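Local coordinates for protein TetR transcriptional regulator (Chloroflexus aurantiacus, PDB 3QBM) that probably binds DNA as a two-subunit, all-helical transcriptional regulator of the TetR family, and binds a magnesium ion, at residues 24-29 with 110-115; 18-23 with 53-58; 104-109 with 125-130; 12-17 with 59-64. All blocks are in the same frame, centred on the assembly; numbering follows the deposited sequence.

Contact 1: residues 24-29 with 110-115. With MG (magnesium ion), chain C.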
loop_
_atom_site.group_PDB
_atom_site.type_symbol
_atom_site.label_atom_id
_atom_site.label_comp_id
_atom_site.label_asym_id
_atom_site.label_seq_id
_atom_site.Cartn_x
_atom_site.Cartn_y
_atom_site.Cartn_z
ATOM N N GLY A 24 -0.090 -13.357 4.813
ATOM C CA GLY A 24 1.171 -13.230 4.153
ATOM C C GLY A 24 1.768 -14.588 3.821
ATOM O O GLY A 24 1.254 -15.643 4.209
ATOM N N TYR A 25 2.886 -14.536 3.120
ATOM C CA TYR A 25 3.627 -15.731 2.719
ATOM C C TYR A 25 4.376 -16.316 3.932
ATOM O O TYR A 25 4.191 -17.479 4.281
ATOM C CB TYR A 25 4.527 -15.393 1.513
ATOM C CG TYR A 25 3.704 -14.894 0.305
ATOM C CD1 TYR A 25 3.163 -15.792 -0.610
ATOM C CD2 TYR A 25 3.441 -13.539 0.096
ATOM C CE1 TYR A 25 2.379 -15.364 -1.695
ATOM C CE2 TYR A 25 2.633 -13.117 -0.981
ATOM C CZ TYR A 25 2.119 -14.051 -1.865
ATOM O OH TYR A 25 1.341 -13.714 -2.949
ATOM N N ALA A 26 5.148 -15.515 4.656
ATOM C CA ALA A 26 5.886 -16.067 5.805
ATOM C C ALA A 26 4.941 -16.466 6.950
ATOM O O ALA A 26 5.199 -17.420 7.693
ATOM C CB ALA A 26 6.941 -15.056 6.310
ATOM N N GLY A 27 3.832 -15.756 7.071
ATOM C CA GLY A 27 2.872 -15.991 8.149
ATOM C C GLY A 27 1.827 -17.068 7.916
ATOM O O GLY A 27 1.001 -17.291 8.783
ATOM N N THR A 28 1.832 -17.698 6.743
ATOM C CA THR A 28 0.899 -18.773 6.397
ATOM C C THR A 28 1.718 -20.073 6.496
ATOM O O THR A 28 2.658 -20.256 5.718
ATOM C CB THR A 28 0.311 -18.588 4.971
ATOM O OG1 THR A 28 -0.561 -17.441 4.933
ATOM C CG2 THR A 28 -0.492 -19.821 4.498
ATOM N N ALA A 29 1.413 -20.926 7.471
ATOM C CA ALA A 29 2.152 -22.209 7.624
ATOM C C ALA A 29 1.509 -23.282 6.774
ATOM O O ALA A 29 0.333 -23.208 6.418
ATOM C CB ALA A 29 2.192 -22.637 9.072
ATOM N N ALA A 110 3.022 -6.753 -2.792
ATOM C CA ALA A 110 4.036 -5.728 -2.950
ATOM C C ALA A 110 4.711 -5.437 -1.628
ATOM O O ALA A 110 5.924 -5.377 -1.587
ATOM C CB ALA A 110 3.433 -4.408 -3.495
ATOM N N ILE A 111 3.922 -5.166 -0.584
ATOM C CA ILE A 111 4.493 -4.802 0.705
ATOM C C ILE A 111 5.386 -5.918 1.274
ATOM O O ILE A 111 6.452 -5.650 1.827
ATOM C CB ILE A 111 3.408 -4.368 1.721
ATOM C CG1 ILE A 111 3.088 -2.877 1.569
ATOM C CG2 ILE A 111 3.857 -4.593 3.169
ATOM C CD1 ILE A 111 2.854 -2.424 0.202
ATOM N N GLU A 112 4.971 -7.178 1.121
ATOM C CA GLU A 112 5.797 -8.274 1.632
ATOM C C GLU A 112 7.045 -8.531 0.802
ATOM O O GLU A 112 8.152 -8.694 1.350
ATOM C CB GLU A 112 5.008 -9.578 1.718
ATOM C CG GLU A 112 5.857 -10.694 2.404
ATOM C CD GLU A 112 5.048 -11.833 3.007
ATOM O OE1 GLU A 112 3.856 -11.950 2.690
ATOM O OE2 GLU A 112 5.613 -12.591 3.836
ATOM N N SER A 113 6.871 -8.572 -0.518
ATOM C CA SER A 113 7.955 -8.987 -1.416
ATOM C C SER A 113 8.977 -7.916 -1.770
ATOM O O SER A 113 10.095 -8.241 -2.158
ATOM C CB SER A 113 7.379 -9.541 -2.724
ATOM O OG SER A 113 6.784 -8.517 -3.543
ATOM N N ASP A 114 8.603 -6.640 -1.680
ATOM C CA ASP A 114 9.466 -5.616 -2.227
ATOM C C ASP A 114 10.929 -5.712 -1.703
ATOM O O ASP A 114 11.835 -5.511 -2.467
ATOM C CB ASP A 114 8.858 -4.201 -2.111
ATOM C CG ASP A 114 8.461 -3.815 -0.691
ATOM O OD1 ASP A 114 8.651 -4.593 0.270
ATOM O OD2 ASP A 114 7.953 -2.680 -0.540
ATOM N N ASP A 115 11.149 -6.060 -0.439
ATOM C CA ASP A 115 12.506 -6.123 0.126
ATOM C C ASP A 115 12.848 -7.537 0.612
ATOM O O ASP A 115 13.804 -7.740 1.377
ATOM C CB ASP A 115 12.642 -5.090 1.264
ATOM C CG ASP A 115 12.503 -3.676 0.769
ATOM O OD1 ASP A 115 13.467 -3.211 0.155
ATOM O OD2 ASP A 115 11.444 -3.010 0.961
HETATM MG MG MG C . 8.093 -4.587 2.351
HETATM O O HOH W 1 3.849 -12.971 6.362
HETATM O O HOH W 2 9.312 -6.502 2.413
HETATM O O HOH W 3 7.096 -2.792 2.019
HETATM O O HOH W 4 9.922 -3.574 2.791
HETATM O O HOH W 5 7.498 -4.606 4.246
#
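The loop 24-29, which leads into the predicted helix-turn-helix, is joined to helix 105-113 of the C-terminal domain where the carboxylate of E112 reaches the backbone of Y25 and A26. Two successive amides hold the carboxylate, one on each oxygen. Y25 N lies 2.8 Å from E112 OE1 and A26 N lies 3.1 Å from E112 OE2; both bonds are nearly straight, at 169° and 173°. Each N-H comes in on the syn side, tilted somewhat out of the carboxylate plane. A chain extended beyond CG carries the carboxylate across, its first torsion (-174°) setting CG opposite the backbone N. A water accepting from G27 N at 2.9 Å also lies within bonding distance of E112 OE2. OE1 meets the edge of the Y25 ring as well, 3.1 Å from CD2, and it lies only 3.3 Å from G24 CA, where a CB would collide with it. The positive phi of G24 also favours glycine. The Y25 hydroxyl bonds to T109 of the same helix as E112. A glutamine in place of E112 would probably leave one of the two loop amides without its acceptor, since its amide nitrogen brings hydrogens where an oxygen is needed. On either side of E112 in sequence, I111 O (2.0 Å from the magnesium ion) and D114 OD1 bind the metal, and four waters complete six ligands. The arrangement is an interdomain joint of the two-domain TetR fold, next to a metal site.

Contact 2: residues 18-23 with 53-58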
loop_
_atom_site.group_PDB
_atom_site.type_symbol
_atom_site.label_atom_id
_atom_site.label_comp_id
_atom_site.label_asym_id
_atom_site.label_seq_id
_atom_site.Cartn_x
_atom_site.Cartn_y
_atom_site.Cartn_z
ATOM N N ALA A 18 -5.758 -17.437 -1.023
ATOM C CA ALA A 18 -6.631 -16.748 -0.064
ATOM C C ALA A 18 -5.962 -16.635 1.283
ATOM O O ALA A 18 -6.024 -15.586 1.920
ATOM C CB ALA A 18 -7.991 -17.449 0.058
ATOM N N LEU A 19 -5.267 -17.693 1.728
ATOM C CA LEU A 19 -4.588 -17.616 3.000
ATOM C C LEU A 19 -3.416 -16.617 2.960
ATOM O O LEU A 19 -3.194 -15.868 3.917
ATOM C CB LEU A 19 -4.054 -18.994 3.424
ATOM C CG LEU A 19 -5.127 -20.022 3.833
ATOM C CD1 LEU A 19 -4.560 -21.461 3.867
ATOM C CD2 LEU A 19 -5.703 -19.658 5.189
ATOM N N PHE A 20 -2.627 -16.666 1.886
ATOM C CA PHE A 20 -1.454 -15.795 1.782
ATOM C C PHE A 20 -1.898 -14.322 1.721
ATOM O O PHE A 20 -1.196 -13.432 2.180
ATOM C CB PHE A 20 -0.641 -16.067 0.511
ATOM C CG PHE A 20 0.065 -17.379 0.471
ATOM C CD1 PHE A 20 0.818 -17.831 1.534
ATOM C CD2 PHE A 20 0.083 -18.123 -0.707
ATOM C CE1 PHE A 20 1.508 -19.015 1.455
ATOM C CE2 PHE A 20 0.783 -19.298 -0.783
ATOM C CZ PHE A 20 1.480 -19.750 0.280
ATOM N N ASN A 21 -3.052 -14.079 1.126
ATOM C CA ASN A 21 -3.535 -12.707 0.976
ATOM C C ASN A 21 -3.841 -12.010 2.308
ATOM O O ASN A 21 -3.717 -10.764 2.430
ATOM C CB ASN A 21 -4.769 -12.659 0.089
ATOM C CG ASN A 21 -4.956 -11.314 -0.545
ATOM O OD1 ASN A 21 -3.978 -10.693 -0.937
ATOM N ND2 ASN A 21 -6.217 -10.858 -0.670
ATOM N N VAL A 22 -4.203 -12.821 3.291
ATOM C CA VAL A 22 -4.508 -12.355 4.634
ATOM C C VAL A 22 -3.316 -12.350 5.572
ATOM O O VAL A 22 -3.015 -11.314 6.192
ATOM C CB VAL A 22 -5.642 -13.229 5.246
ATOM C CG1 VAL A 22 -5.781 -12.972 6.748
ATOM C CG2 VAL A 22 -6.920 -13.008 4.484
ATOM N N SER A 23 -2.635 -13.497 5.687
ATOM C CA SER A 23 -1.596 -13.683 6.676
ATOM C C SER A 23 -0.190 -13.576 6.115
ATOM O O SER A 23 0.786 -13.693 6.856
ATOM C CB SER A 23 -1.782 -15.054 7.365
ATOM O OG SER A 23 -3.024 -15.070 8.015
ATOM N N GLN A 53 7.434 -22.623 -4.427
ATOM C CA GLN A 53 6.828 -22.830 -5.735
ATOM C C GLN A 53 5.328 -22.661 -5.606
ATOM O O GLN A 53 4.693 -22.012 -6.469
ATOM C CB GLN A 53 7.188 -24.215 -6.309
ATOM C CG GLN A 53 6.801 -24.429 -7.770
ATOM C CD GLN A 53 6.967 -25.884 -8.200
ATOM O OE1 GLN A 53 6.263 -26.759 -7.710
ATOM N NE2 GLN A 53 7.894 -26.146 -9.119
ATOM N N LEU A 54 4.758 -23.171 -4.509
ATOM C CA LEU A 54 3.311 -23.027 -4.264
ATOM C C LEU A 54 2.950 -21.545 -4.151
ATOM O O LEU A 54 2.002 -21.081 -4.793
ATOM C CB LEU A 54 2.860 -23.796 -3.010
ATOM C CG LEU A 54 1.441 -23.545 -2.460
ATOM C CD1 LEU A 54 0.357 -23.645 -3.540
ATOM C CD2 LEU A 54 1.123 -24.477 -1.333
ATOM N N ALA A 55 3.744 -20.792 -3.390
ATOM C CA ALA A 55 3.520 -19.360 -3.246
ATOM C C ALA A 55 3.482 -18.647 -4.610
ATOM O O ALA A 55 2.639 -17.772 -4.861
ATOM C CB ALA A 55 4.613 -18.766 -2.345
ATOM N N LEU A 56 4.417 -18.994 -5.489
ATOM C CA LEU A 56 4.480 -18.425 -6.844
ATOM C C LEU A 56 3.268 -18.781 -7.662
ATOM O O LEU A 56 2.706 -17.934 -8.371
ATOM C CB LEU A 56 5.741 -18.853 -7.590
ATOM C CG LEU A 56 7.085 -18.359 -7.055
ATOM C CD1 LEU A 56 8.256 -19.035 -7.783
ATOM C CD2 LEU A 56 7.187 -16.792 -7.088
ATOM N N ALA A 57 2.837 -20.035 -7.571
ATOM C CA ALA A 57 1.654 -20.456 -8.307
ATOM C C ALA A 57 0.406 -19.755 -7.755
ATOM O O ALA A 57 -0.447 -19.318 -8.534
ATOM C CB ALA A 57 1.513 -21.947 -8.250
ATOM N N ALA A 58 0.339 -19.621 -6.426
ATOM C CA ALA A 58 -0.751 -18.921 -5.722
ATOM C C ALA A 58 -0.814 -17.454 -6.132
ATOM O O ALA A 58 -1.919 -16.918 -6.290
ATOM C CB ALA A 58 -0.609 -19.035 -4.188
#
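F20, on the last turn of helix 2-23, sends its ring toward A55 and A58 of helix 51-74, and these three buried residues make up the contact. From CB the side chain leaves with chi1 at -69°, which places CG beside the backbone N and swings the ring toward the other helix. CB and CG lie more than 4.2 Å from every atom of 53-58. Contact begins one atom further out: CD2 lies 3.7 Å from A58 CB, and this methyl sits at the ring edge, close to the ring plane. CE2 is the busiest atom, at 3.7 Å from the same A58 CB and also 3.7 Å from A55 CA, while A55 CB stands further off, at 4.2 Å from CE2. The tip, CZ, comes within 4.1 Å of A55 CA. The ring thus gives its edge to A58 and reaches A55 with its CE2-CZ end, at a point where the nearest CA atoms, those of F20 and A55, are 7.9 Å from each other. T28 packs near CD1, and the ring of Y25 stacks with that of F20. A leucine here would probably leave A55 CA and the Y25 ring poorly covered, its branch being too short and not flat enough to fill both sites. Around this pair the helices close in: L19 leans on I33 and A36 of helix 30-37, A58 also touches A16 of helix 2-23, and L56 faces M119 and L120 of helix 118-144. F20 reaches from the end of helix 2-23 to helix 51-74, with the following loop packed beside it.

Contact 3: residues 104-109 with 125-130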
loop_
_atom_site.group_PDB
_atom_site.type_symbol
_atom_site.label_atom_id
_atom_site.label_comp_id
_atom_site.label_asym_id
_atom_site.label_seq_id
_atom_site.Cartn_x
_atom_site.Cartn_y
_atom_site.Cartn_z
ATOM N N CYS A 104 -6.537 -6.372 -1.999
ATOM C CA CYS A 104 -5.809 -6.475 -3.275
ATOM C C CYS A 104 -4.540 -7.303 -3.119
ATOM O O CYS A 104 -3.650 -6.914 -2.361
ATOM C CB CYS A 104 -5.439 -5.090 -3.853
ATOM S SG CYS A 104 -4.516 -5.182 -5.359
ATOM N N PRO A 105 -4.421 -8.420 -3.862
ATOM C CA PRO A 105 -3.203 -9.241 -3.715
ATOM C C PRO A 105 -1.959 -8.625 -4.326
ATOM O O PRO A 105 -0.821 -9.005 -3.963
ATOM C CB PRO A 105 -3.574 -10.538 -4.432
ATOM C CG PRO A 105 -4.521 -10.089 -5.494
ATOM C CD PRO A 105 -5.341 -8.985 -4.864
ATOM N N ILE A 106 -2.146 -7.659 -5.224
ATOM C CA ILE A 106 -1.029 -6.942 -5.825
ATOM C C ILE A 106 -0.397 -6.033 -4.755
ATOM O O ILE A 106 0.829 -6.081 -4.508
ATOM C CB ILE A 106 -1.480 -6.152 -7.080
ATOM C CG1 ILE A 106 -2.299 -7.038 -8.035
ATOM C CG2 ILE A 106 -0.265 -5.570 -7.855
ATOM C CD1 ILE A 106 -1.601 -8.305 -8.472
ATOM N N LEU A 107 -1.244 -5.211 -4.119
ATOM C CA LEU A 107 -0.845 -4.373 -2.993
ATOM C C LEU A 107 -0.267 -5.221 -1.859
ATOM O O LEU A 107 0.818 -4.935 -1.336
ATOM C CB LEU A 107 -2.037 -3.549 -2.482
ATOM C CG LEU A 107 -1.932 -2.728 -1.196
ATOM C CD1 LEU A 107 -0.843 -1.658 -1.314
ATOM C CD2 LEU A 107 -3.295 -2.111 -0.764
ATOM N N ASN A 108 -1.003 -6.232 -1.435
ATOM C CA ASN A 108 -0.558 -7.026 -0.307
ATOM C C ASN A 108 0.800 -7.730 -0.578
ATOM O O ASN A 108 1.678 -7.772 0.302
ATOM C CB ASN A 108 -1.618 -8.055 0.069
ATOM C CG ASN A 108 -2.885 -7.438 0.643
ATOM O OD1 ASN A 108 -2.945 -6.242 0.969
ATOM N ND2 ASN A 108 -3.928 -8.264 0.741
ATOM N N THR A 109 0.982 -8.295 -1.779
ATOM C CA THR A 109 2.216 -8.983 -2.131
ATOM C C THR A 109 3.341 -7.978 -2.340
ATOM O O THR A 109 4.481 -8.291 -2.019
ATOM C CB THR A 109 2.051 -9.887 -3.368
ATOM O OG1 THR A 109 0.980 -10.832 -3.153
ATOM C CG2 THR A 109 3.366 -10.610 -3.721
ATOM N N ARG A 125 5.550 -6.547 -10.213
ATOM C CA ARG A 125 5.912 -5.529 -11.205
ATOM C C ARG A 125 5.269 -5.801 -12.556
ATOM O O ARG A 125 4.787 -4.881 -13.212
ATOM C CB ARG A 125 7.431 -5.360 -11.308
ATOM C CG ARG A 125 7.910 -4.412 -12.386
ATOM C CD ARG A 125 9.416 -4.210 -12.228
ATOM N NE ARG A 125 9.916 -3.095 -13.018
ATOM C CZ ARG A 125 11.139 -2.583 -12.916
ATOM N NH1 ARG A 125 12.022 -3.070 -12.047
ATOM N NH2 ARG A 125 11.480 -1.565 -13.686
ATOM N N ALA A 126 5.245 -7.066 -12.961
ATOM C CA ALA A 126 4.603 -7.460 -14.219
ATOM C C ALA A 126 3.097 -7.082 -14.225
ATOM O O ALA A 126 2.583 -6.578 -15.235
ATOM C CB ALA A 126 4.812 -8.952 -14.470
ATOM N N VAL A 127 2.404 -7.271 -13.107
ATOM C CA VAL A 127 0.993 -6.865 -13.034
ATOM C C VAL A 127 0.831 -5.357 -13.145
ATOM O O VAL A 127 -0.017 -4.886 -13.931
ATOM C CB VAL A 127 0.217 -7.411 -11.825
ATOM C CG1 VAL A 127 -1.217 -6.756 -11.757
ATOM C CG2 VAL A 127 0.147 -8.958 -11.905
ATOM N N ILE A 128 1.633 -4.605 -12.393
ATOM C CA ILE A 128 1.608 -3.144 -12.461
ATOM C C ILE A 128 1.915 -2.703 -13.907
ATOM O O ILE A 128 1.273 -1.814 -14.423
ATOM C CB ILE A 128 2.579 -2.523 -11.464
ATOM C CG1 ILE A 128 2.078 -2.788 -10.015
ATOM C CG2 ILE A 128 2.787 -1.032 -11.719
ATOM C CD1 ILE A 128 3.153 -2.643 -8.996
ATOM N N ASP A 129 2.875 -3.354 -14.564
ATOM C CA ASP A 129 3.186 -3.029 -15.960
ATOM C C ASP A 129 2.050 -3.341 -16.929
ATOM O O ASP A 129 1.883 -2.636 -17.914
ATOM C CB ASP A 129 4.527 -3.630 -16.395
ATOM C CG ASP A 129 5.711 -2.907 -15.761
ATOM O OD1 ASP A 129 5.521 -1.819 -15.174
ATOM O OD2 ASP A 129 6.840 -3.427 -15.819
ATOM N N GLU A 130 1.234 -4.348 -16.639
ATOM C CA GLU A 130 0.045 -4.620 -17.476
ATOM C C GLU A 130 -0.940 -3.466 -17.342
ATOM O O GLU A 130 -1.487 -2.992 -18.343
ATOM C CB GLU A 130 -0.712 -5.883 -17.071
ATOM C CG GLU A 130 0.021 -7.180 -17.084
ATOM C CD GLU A 130 -0.902 -8.302 -16.643
ATOM O OE1 GLU A 130 -0.642 -8.923 -15.589
ATOM O OE2 GLU A 130 -1.934 -8.523 -17.317
#
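This is a buried, wholly apolar helix-to-helix contact inside the all-helical C-terminal domain of the TetR fold, where I106 near the start of helix 105-113 meets V127 and I128 of helix 118-144. The nearest backbone pair is I106 with V127, whose CA atoms are 7.5 Å apart. The closest approach to V127 is made by I106 CD1, which settles into the fork of that valine, 3.7 Å from CG1 and 3.9 Å from CG2. CG2 of I106, the branch opposite its backbone N, also reaches I128 and lies 4.2 Å from CG1 of that residue. F59 of helix 51-74, W131 further along helix 118-144 and E166 of helix 154-175 also touch I106, so that four helices, its own included, meet around one side chain. I128 in turn packs on L171 of the second subunit, which places the contact just inside the dimer interface. Two side-chain bonds brace the turn that carries I106: T109 OG1 donates to P105 O at 2.7 Å, in the carbonyl plane, sharing that oxygen with T109 N. At the N-cap, C104 SG accepts from L107 N at 3.5 Å, with an almost straight N-H...S angle of 176°.

Contact 4: residues 12-17 with 59-64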
loop_
_atom_site.group_PDB
_atom_site.type_symbol
_atom_site.label_atom_id
_atom_site.label_comp_id
_atom_site.label_asym_id
_atom_site.label_seq_id
_atom_site.Cartn_x
_atom_site.Cartn_y
_atom_site.Cartn_z
ATOM N N VAL A 12 -5.641 -26.333 -4.722
ATOM C CA VAL A 12 -4.658 -25.976 -3.712
ATOM C C VAL A 12 -4.195 -24.535 -3.916
ATOM O O VAL A 12 -4.176 -23.766 -2.978
ATOM C CB VAL A 12 -3.458 -26.944 -3.694
ATOM C CG1 VAL A 12 -2.434 -26.489 -2.667
ATOM C CG2 VAL A 12 -3.944 -28.358 -3.375
ATOM N N VAL A 13 -3.835 -24.187 -5.154
ATOM C CA VAL A 13 -3.344 -22.854 -5.464
ATOM C C VAL A 13 -4.378 -21.807 -5.069
ATOM O O VAL A 13 -4.027 -20.779 -4.488
ATOM C CB VAL A 13 -2.965 -22.708 -6.967
ATOM C CG1 VAL A 13 -2.881 -21.285 -7.347
ATOM C CG2 VAL A 13 -1.648 -23.423 -7.273
ATOM N N ALA A 14 -5.652 -22.066 -5.360
ATOM C CA ALA A 14 -6.739 -21.114 -5.024
ATOM C C ALA A 14 -6.856 -20.932 -3.503
ATOM O O ALA A 14 -6.976 -19.822 -3.002
ATOM C CB ALA A 14 -8.081 -21.547 -5.627
ATOM N N GLN A 15 -6.807 -22.019 -2.763
ATOM C CA GLN A 15 -6.873 -21.915 -1.295
ATOM C C GLN A 15 -5.617 -21.270 -0.686
ATOM O O GLN A 15 -5.702 -20.501 0.283
ATOM C CB GLN A 15 -7.081 -23.293 -0.678
ATOM C CG GLN A 15 -8.386 -23.984 -1.121
ATOM C CD GLN A 15 -9.630 -23.234 -0.685
ATOM O OE1 GLN A 15 -9.654 -22.577 0.361
ATOM N NE2 GLN A 15 -10.675 -23.329 -1.497
ATOM N N ALA A 16 -4.448 -21.609 -1.230
ATOM C CA ALA A 16 -3.189 -21.013 -0.740
ATOM C C ALA A 16 -3.257 -19.502 -0.937
ATOM O O ALA A 16 -2.933 -18.736 -0.028
ATOM C CB ALA A 16 -2.001 -21.572 -1.469
ATOM N N ALA A 17 -3.719 -19.085 -2.114
ATOM C CA ALA A 17 -3.807 -17.650 -2.435
ATOM C C ALA A 17 -4.617 -16.887 -1.417
ATOM O O ALA A 17 -4.209 -15.805 -0.973
ATOM C CB ALA A 17 -4.377 -17.399 -3.867
ATOM N N PHE A 59 0.336 -16.786 -6.295
ATOM C CA PHE A 59 0.298 -15.415 -6.807
ATOM C C PHE A 59 -0.193 -15.359 -8.264
ATOM O O PHE A 59 -1.046 -14.525 -8.612
ATOM C CB PHE A 59 1.634 -14.706 -6.746
ATOM C CG PHE A 59 1.552 -13.277 -7.214
ATOM C CD1 PHE A 59 1.152 -12.293 -6.345
ATOM C CD2 PHE A 59 1.780 -12.944 -8.552
ATOM C CE1 PHE A 59 1.001 -10.980 -6.791
ATOM C CE2 PHE A 59 1.643 -11.640 -9.001
ATOM C CZ PHE A 59 1.273 -10.670 -8.135
ATOM N N ASP A 60 0.361 -16.212 -9.120
ATOM C CA ASP A 60 -0.047 -16.245 -10.541
ATOM C C ASP A 60 -1.562 -16.383 -10.645
ATOM O O ASP A 60 -2.198 -15.794 -11.524
ATOM C CB ASP A 60 0.662 -17.381 -11.290
ATOM C CG ASP A 60 2.117 -17.104 -11.491
ATOM O OD1 ASP A 60 2.578 -15.951 -11.279
ATOM O OD2 ASP A 60 2.848 -18.056 -11.799
ATOM N N TYR A 61 -2.141 -17.107 -9.697
ATOM C CA TYR A 61 -3.574 -17.317 -9.628
ATOM C C TYR A 61 -4.313 -16.058 -9.214
ATOM O O TYR A 61 -5.378 -15.735 -9.764
ATOM C CB TYR A 61 -3.875 -18.423 -8.644
ATOM C CG TYR A 61 -5.302 -18.491 -8.224
ATOM C CD1 TYR A 61 -6.236 -19.212 -8.972
ATOM C CD2 TYR A 61 -5.727 -17.866 -7.070
ATOM C CE1 TYR A 61 -7.562 -19.269 -8.584
ATOM C CE2 TYR A 61 -7.061 -17.913 -6.672
ATOM C CZ TYR A 61 -7.967 -18.627 -7.435
ATOM O OH TYR A 61 -9.286 -18.687 -7.050
ATOM N N ALA A 62 -3.782 -15.405 -8.186
ATOM C CA ALA A 62 -4.295 -14.117 -7.728
ATOM C C ALA A 62 -4.178 -13.086 -8.857
ATOM O O ALA A 62 -5.124 -12.354 -9.106
ATOM C CB ALA A 62 -3.549 -13.660 -6.477
ATOM N N ALA A 63 -3.049 -13.075 -9.564
ATOM C CA ALA A 63 -2.842 -12.158 -10.684
ATOM C C ALA A 63 -3.886 -12.391 -11.779
ATOM O O ALA A 63 -4.485 -11.438 -12.264
ATOM C CB ALA A 63 -1.439 -12.269 -11.250
ATOM N N GLU A 64 -4.129 -13.655 -12.139
ATOM C CA GLU A 64 -5.142 -13.968 -13.156
ATOM C C GLU A 64 -6.529 -13.546 -12.703
ATOM O O GLU A 64 -7.338 -13.065 -13.500
ATOM C CB GLU A 64 -5.133 -15.460 -13.511
ATOM C CG GLU A 64 -6.242 -15.867 -14.526
ATOM C CD GLU A 64 -6.131 -15.205 -15.901
ATOM O OE1 GLU A 64 -5.036 -14.705 -16.271
ATOM O OE2 GLU A 64 -7.153 -15.215 -16.633
#
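A first torsion of 165° carries the Y61 ring out opposite its backbone N and across to helix 12-17, where V13, in a similar rotamer, extends CG1 to meet it. V13 CG1 lies 3.3 Å from Y61 CB, a tight approach between two aliphatic carbons, and the two side chains run alongside one another, pointing opposite ways. Beyond CB the ring is laid against the backbone of its partner helix. A14 CA sits over one ring face, 3.8 Å from the centroid and 19° off the normal, which meets the geometry of a CH-pi contact. The methyl of the same residue reaches further along the ring: A14 CB is 3.4 Å from Y61 CZ and equally close to Y61 OH. One turn later, A17 CB lies 3.5 Å from Y61 CD2. Small residues at 14 and 17 let the ring come this close to the helix, and the CA atoms of A17 and A62 are 6.4 Å apart. At the polar end of the ring, the hydroxyl bonds to K65 on its own helix. The local axes pass 8.8 Å apart at a signed crossing angle of -83°, nearly perpendicular. The V13, A14 and A17 side of helix 2-23 and the Y61 ring thus join the first helix of the probable DNA-binding domain to helix 51-74, the connecting helix that in TetR-family proteins runs from the three-helix domain into the regulatory core.

How the contacts relate
Read from the N terminus, helix 2-23 enters contact 4 through 12-17 and contact 2 through 18-23, and both partners lie on helix 51-74. Because 18-23 follows 12-17 while 53-58 precedes 59-64, contact 2 is nested inside the loop closed by contact 4; their centres are 6 Å apart. Together they tie the first helix to the long connecting one across the predicted helix-turn-helix. Contact 1 opens in the loop at 24-29 and closes only at 110-115, so it crosses contacts 2, 3 and 4 and joins the probable DNA-binding part to the C-terminal domain. Contact 3 follows contacts 2 and 4 in series and joins helices 105-113 and 118-144; F59 and A63, of segment 59-64, pack on it.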